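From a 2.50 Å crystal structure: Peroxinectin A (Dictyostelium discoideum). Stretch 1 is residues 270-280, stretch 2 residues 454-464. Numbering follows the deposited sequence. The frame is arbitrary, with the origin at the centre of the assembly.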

# COMPACT_ATOMS: atom_id res chain seq x y z
N TYR A 270 -9.10 10.80 -0.91
CA TYR A 270 -7.95 10.32 -0.14
C TYR A 270 -6.85 11.37 -0.07
O TYR A 270 -6.41 11.76 1.02
CB TYR A 270 -7.41 9.03 -0.75
CG TYR A 270 -6.26 8.43 0.02
CD1 TYR A 270 -6.49 7.69 1.17
CD2 TYR A 270 -4.95 8.62 -0.39
CE1 TYR A 270 -5.44 7.15 1.89
CE2 TYR A 270 -3.90 8.08 0.32
CZ TYR A 270 -4.15 7.35 1.46
OH TYR A 270 -3.10 6.81 2.17
N LEU A 271 -6.39 11.85 -1.22
CA LEU A 271 -5.24 12.75 -1.24
C LEU A 271 -5.57 14.09 -0.60
O LEU A 271 -4.76 14.62 0.16
CB LEU A 271 -4.74 12.94 -2.68
CG LEU A 271 -4.18 11.68 -3.34
CD1 LEU A 271 -3.81 11.96 -4.79
CD2 LEU A 271 -2.97 11.14 -2.58
N PRO A 272 -6.74 14.68 -0.87
CA PRO A 272 -7.10 15.90 -0.13
C PRO A 272 -7.09 15.71 1.37
O PRO A 272 -6.81 16.67 2.11
CB PRO A 272 -8.50 16.22 -0.65
CG PRO A 272 -8.50 15.67 -2.03
CD PRO A 272 -7.70 14.40 -1.96
N THR A 273 -7.37 14.50 1.86
CA THR A 273 -7.25 14.23 3.29
C THR A 273 -5.79 14.11 3.71
O THR A 273 -5.40 14.64 4.76
CB THR A 273 -8.02 12.95 3.65
OG1 THR A 273 -9.41 13.13 3.36
CG2 THR A 273 -7.85 12.61 5.12
N THR A 274 -4.98 13.43 2.91
CA THR A 274 -3.58 13.21 3.27
C THR A 274 -2.78 14.51 3.19
O THR A 274 -2.00 14.83 4.10
CB THR A 274 -2.96 12.16 2.36
OG1 THR A 274 -3.74 10.96 2.41
CG2 THR A 274 -1.53 11.85 2.78
N LEU A 275 -2.96 15.26 2.11
CA LEU A 275 -2.16 16.45 1.84
C LEU A 275 -2.92 17.75 2.09
O LEU A 275 -2.37 18.82 1.83
CB LEU A 275 -1.67 16.43 0.38
CG LEU A 275 -1.00 15.13 -0.08
CD1 LEU A 275 -0.65 15.22 -1.55
CD2 LEU A 275 0.24 14.83 0.75
N GLY A 276 -4.16 17.68 2.58
CA GLY A 276 -4.97 18.85 2.80
C GLY A 276 -5.71 19.34 1.57
O GLY A 276 -6.80 19.89 1.70
N SER A 277 -5.13 19.16 0.39
CA SER A 277 -5.79 19.47 -0.87
C SER A 277 -5.02 18.77 -1.98
O SER A 277 -4.14 17.95 -1.73
CB SER A 277 -5.86 20.99 -1.09
OG SER A 277 -4.58 21.53 -1.35
N PHE A 278 -5.36 19.10 -3.23
CA PHE A 278 -4.60 18.62 -4.38
C PHE A 278 -5.03 19.41 -5.61
O PHE A 278 -6.23 19.63 -5.82
CB PHE A 278 -4.82 17.12 -4.59
CG PHE A 278 -3.72 16.46 -5.37
CD1 PHE A 278 -2.51 16.16 -4.77
CD2 PHE A 278 -3.89 16.15 -6.71
CE1 PHE A 278 -1.49 15.56 -5.49
CE2 PHE A 278 -2.88 15.54 -7.43
CZ PHE A 278 -1.68 15.25 -6.82
N PRO A 279 -4.09 19.84 -6.45
CA PRO A 279 -4.47 20.63 -7.62
C PRO A 279 -5.36 19.84 -8.58
O PRO A 279 -5.41 18.61 -8.56
CB PRO A 279 -3.12 20.99 -8.27
CG PRO A 279 -2.20 19.92 -7.82
CD PRO A 279 -2.64 19.60 -6.42
N SER A 280 -6.06 20.59 -9.43
CA SER A 280 -6.96 19.98 -10.39
C SER A 280 -6.18 19.46 -11.60
O SER A 280 -5.12 19.98 -11.96
CB SER A 280 -8.01 21.01 -10.83
OG SER A 280 -7.40 22.26 -11.09
N PHE A 454 7.83 13.61 3.72
CA PHE A 454 6.90 12.64 3.15
C PHE A 454 5.86 13.33 2.28
O PHE A 454 5.46 12.81 1.24
CB PHE A 454 6.24 11.84 4.27
CG PHE A 454 7.13 10.78 4.89
CD1 PHE A 454 8.46 10.66 4.53
CD2 PHE A 454 6.61 9.90 5.82
CE1 PHE A 454 9.26 9.69 5.09
CE2 PHE A 454 7.41 8.93 6.39
CZ PHE A 454 8.74 8.82 6.03
N TYR A 455 5.40 14.52 2.70
CA TYR A 455 4.45 15.28 1.90
C TYR A 455 4.98 15.50 0.48
O TYR A 455 4.27 15.28 -0.51
CB TYR A 455 4.17 16.62 2.58
CG TYR A 455 3.17 17.50 1.88
CD1 TYR A 455 3.53 18.27 0.78
CD2 TYR A 455 1.87 17.60 2.35
CE1 TYR A 455 2.62 19.09 0.15
CE2 TYR A 455 0.95 18.42 1.72
CZ TYR A 455 1.32 19.16 0.63
OH TYR A 455 0.41 19.98 0.01
N LEU A 456 6.24 15.92 0.37
CA LEU A 456 6.80 16.24 -0.94
C LEU A 456 6.92 15.00 -1.81
O LEU A 456 6.63 15.05 -3.01
CB LEU A 456 8.16 16.92 -0.76
CG LEU A 456 8.73 17.67 -1.97
CD1 LEU A 456 9.65 18.78 -1.51
CD2 LEU A 456 9.47 16.73 -2.92
N ILE A 457 7.34 13.87 -1.23
CA ILE A 457 7.50 12.65 -2.02
C ILE A 457 6.15 12.14 -2.49
O ILE A 457 6.01 11.70 -3.64
CB ILE A 457 8.26 11.59 -1.19
CG1 ILE A 457 9.65 12.11 -0.81
CG2 ILE A 457 8.39 10.29 -1.98
CD1 ILE A 457 10.31 11.33 0.31
N ILE A 458 5.14 12.19 -1.63
CA ILE A 458 3.82 11.70 -2.00
C ILE A 458 3.19 12.62 -3.05
O ILE A 458 2.65 12.16 -4.06
CB ILE A 458 2.92 11.56 -0.76
CG1 ILE A 458 3.48 10.49 0.17
CG2 ILE A 458 1.49 11.21 -1.17
CD1 ILE A 458 2.86 10.49 1.55
N TYR A 459 3.26 13.93 -2.81
CA TYR A 459 2.73 14.88 -3.79
C TYR A 459 3.36 14.66 -5.16
O TYR A 459 2.67 14.69 -6.18
CB TYR A 459 2.98 16.31 -3.32
CG TYR A 459 2.43 17.37 -4.24
CD1 TYR A 459 3.12 17.76 -5.38
CD2 TYR A 459 1.22 18.00 -3.97
CE1 TYR A 459 2.63 18.73 -6.23
CE2 TYR A 459 0.72 18.97 -4.81
CZ TYR A 459 1.42 19.33 -5.94
OH TYR A 459 0.92 20.30 -6.78
N GLU A 460 4.68 14.42 -5.19
CA GLU A 460 5.38 14.31 -6.46
C GLU A 460 4.98 13.05 -7.21
O GLU A 460 4.89 13.05 -8.44
CB GLU A 460 6.89 14.34 -6.21
CG GLU A 460 7.73 14.58 -7.46
CD GLU A 460 7.99 13.32 -8.26
OE1 GLU A 460 7.87 12.21 -7.69
OE2 GLU A 460 8.32 13.43 -9.46
N GLN A 461 4.72 11.96 -6.48
CA GLN A 461 4.36 10.70 -7.13
C GLN A 461 2.98 10.80 -7.78
O GLN A 461 2.82 10.55 -8.98
CB GLN A 461 4.39 9.56 -6.12
CG GLN A 461 4.02 8.21 -6.71
CD GLN A 461 4.93 7.80 -7.84
OE1 GLN A 461 6.10 7.47 -7.63
NE2 GLN A 461 4.41 7.82 -9.06
N PHE A 462 1.96 11.15 -6.99
CA PHE A 462 0.60 11.11 -7.50
C PHE A 462 0.34 12.16 -8.58
O PHE A 462 -0.60 12.01 -9.36
CB PHE A 462 -0.39 11.27 -6.35
CG PHE A 462 -0.54 10.03 -5.52
CD1 PHE A 462 -1.09 8.88 -6.06
CD2 PHE A 462 -0.13 10.01 -4.20
CE1 PHE A 462 -1.22 7.74 -5.30
CE2 PHE A 462 -0.27 8.87 -3.43
CZ PHE A 462 -0.82 7.73 -3.99
N PHE A 463 1.16 13.21 -8.65
CA PHE A 463 1.09 14.09 -9.81
C PHE A 463 1.43 13.34 -11.08
O PHE A 463 0.80 13.55 -12.13
CB PHE A 463 2.02 15.29 -9.62
CG PHE A 463 1.96 16.27 -10.75
CD1 PHE A 463 2.79 16.13 -11.85
CD2 PHE A 463 1.08 17.34 -10.71
CE1 PHE A 463 2.74 17.03 -12.89
CE2 PHE A 463 1.03 18.24 -11.75
CZ PHE A 463 1.85 18.09 -12.84
N ARG A 464 2.43 12.46 -11.02
CA ARG A 464 2.88 11.76 -12.21
C ARG A 464 1.94 10.63 -12.60
O ARG A 464 1.64 10.46 -13.79
CB ARG A 464 4.31 11.25 -12.01
CG ARG A 464 5.35 12.35 -12.05
CD ARG A 464 6.77 11.82 -11.97
NE ARG A 464 7.07 11.21 -10.67
CZ ARG A 464 7.05 9.90 -10.42
NH1 ARG A 464 7.34 9.47 -9.20
NH2 ARG A 464 6.75 9.03 -11.37

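The contact sets the last turns of one helix, and the loop that leaves it, against a long helix running nearly antiparallel to it, the axes at 159° and 11.3 Å apart at their closest. No hydrogen bond crosses between the two stretches, so the 511 Å² they bury is van der Waals packing, mostly of apolar side chains, with a few backbone atoms taking part.

Y270 aims its CA-to-CB bond toward the partner helix but makes no contact there; its part is in the backbone, where Y270 O accepts from T274 N at 2.9 Å and from T274 OG1 at 3.1 Å, which satisfies the threonine hydroxyl inside its own helix. L271 is the first residue to touch. L271 CD2 lies 3.5 Å from F462 CD2 and sits over one face of that ring, 3.9 Å from the centroid, a CH-pi contact between two buried side chains. P272 and T273 are out of reach. P272 also has no amide hydrogen to give to the preceding turn, and the helix is kinked there.

One turn on from L271, L275 has the largest covered area of the contact, and three residues of the partner helix meet it. L275 CB is 3.6 Å from Y455 CE2, L275 CD2 is 4.3 Å from I458 CG2, and L275 CD1 is 4.1 Å from Y459 CD2. The spacing of Y455, I458 and Y459 is that of a helix surface, and a single leucine in the m, t rotamer spans it. Its carbonyl takes part too: L275 O lies 3.3 Å from Y455 CE2, near the plane of the ring and at its edge. Here the backbones come close, the CA atoms of L275 and Y455 being 6.7 Å apart.

G276 then turns the chain with a positive phi. A CB at these backbone angles would be jammed against the carbonyl O of L275, so the demand for glycine is local and owes nothing to the partner helix.

Beyond the turn, F278 starts sideways, yet its ring reaches back to the helix. F278 CE1 is 4.0 Å from Y459 CD2, the two rings meeting obliquely with planes at 48°, while F278 CZ is 4.2 Å from F462 CB and 3.9 Å from F463 N, the latter at the ring edge. P279 completes the contact against Y459, with P279 CD 3.8 Å from Y459 CE2 and P279 CG 3.3 Å from Y459 OH. Y459 thus meets L275, F278 and P279, and F462 meets L271 and F278, so two aromatic residues link the helix and the loop.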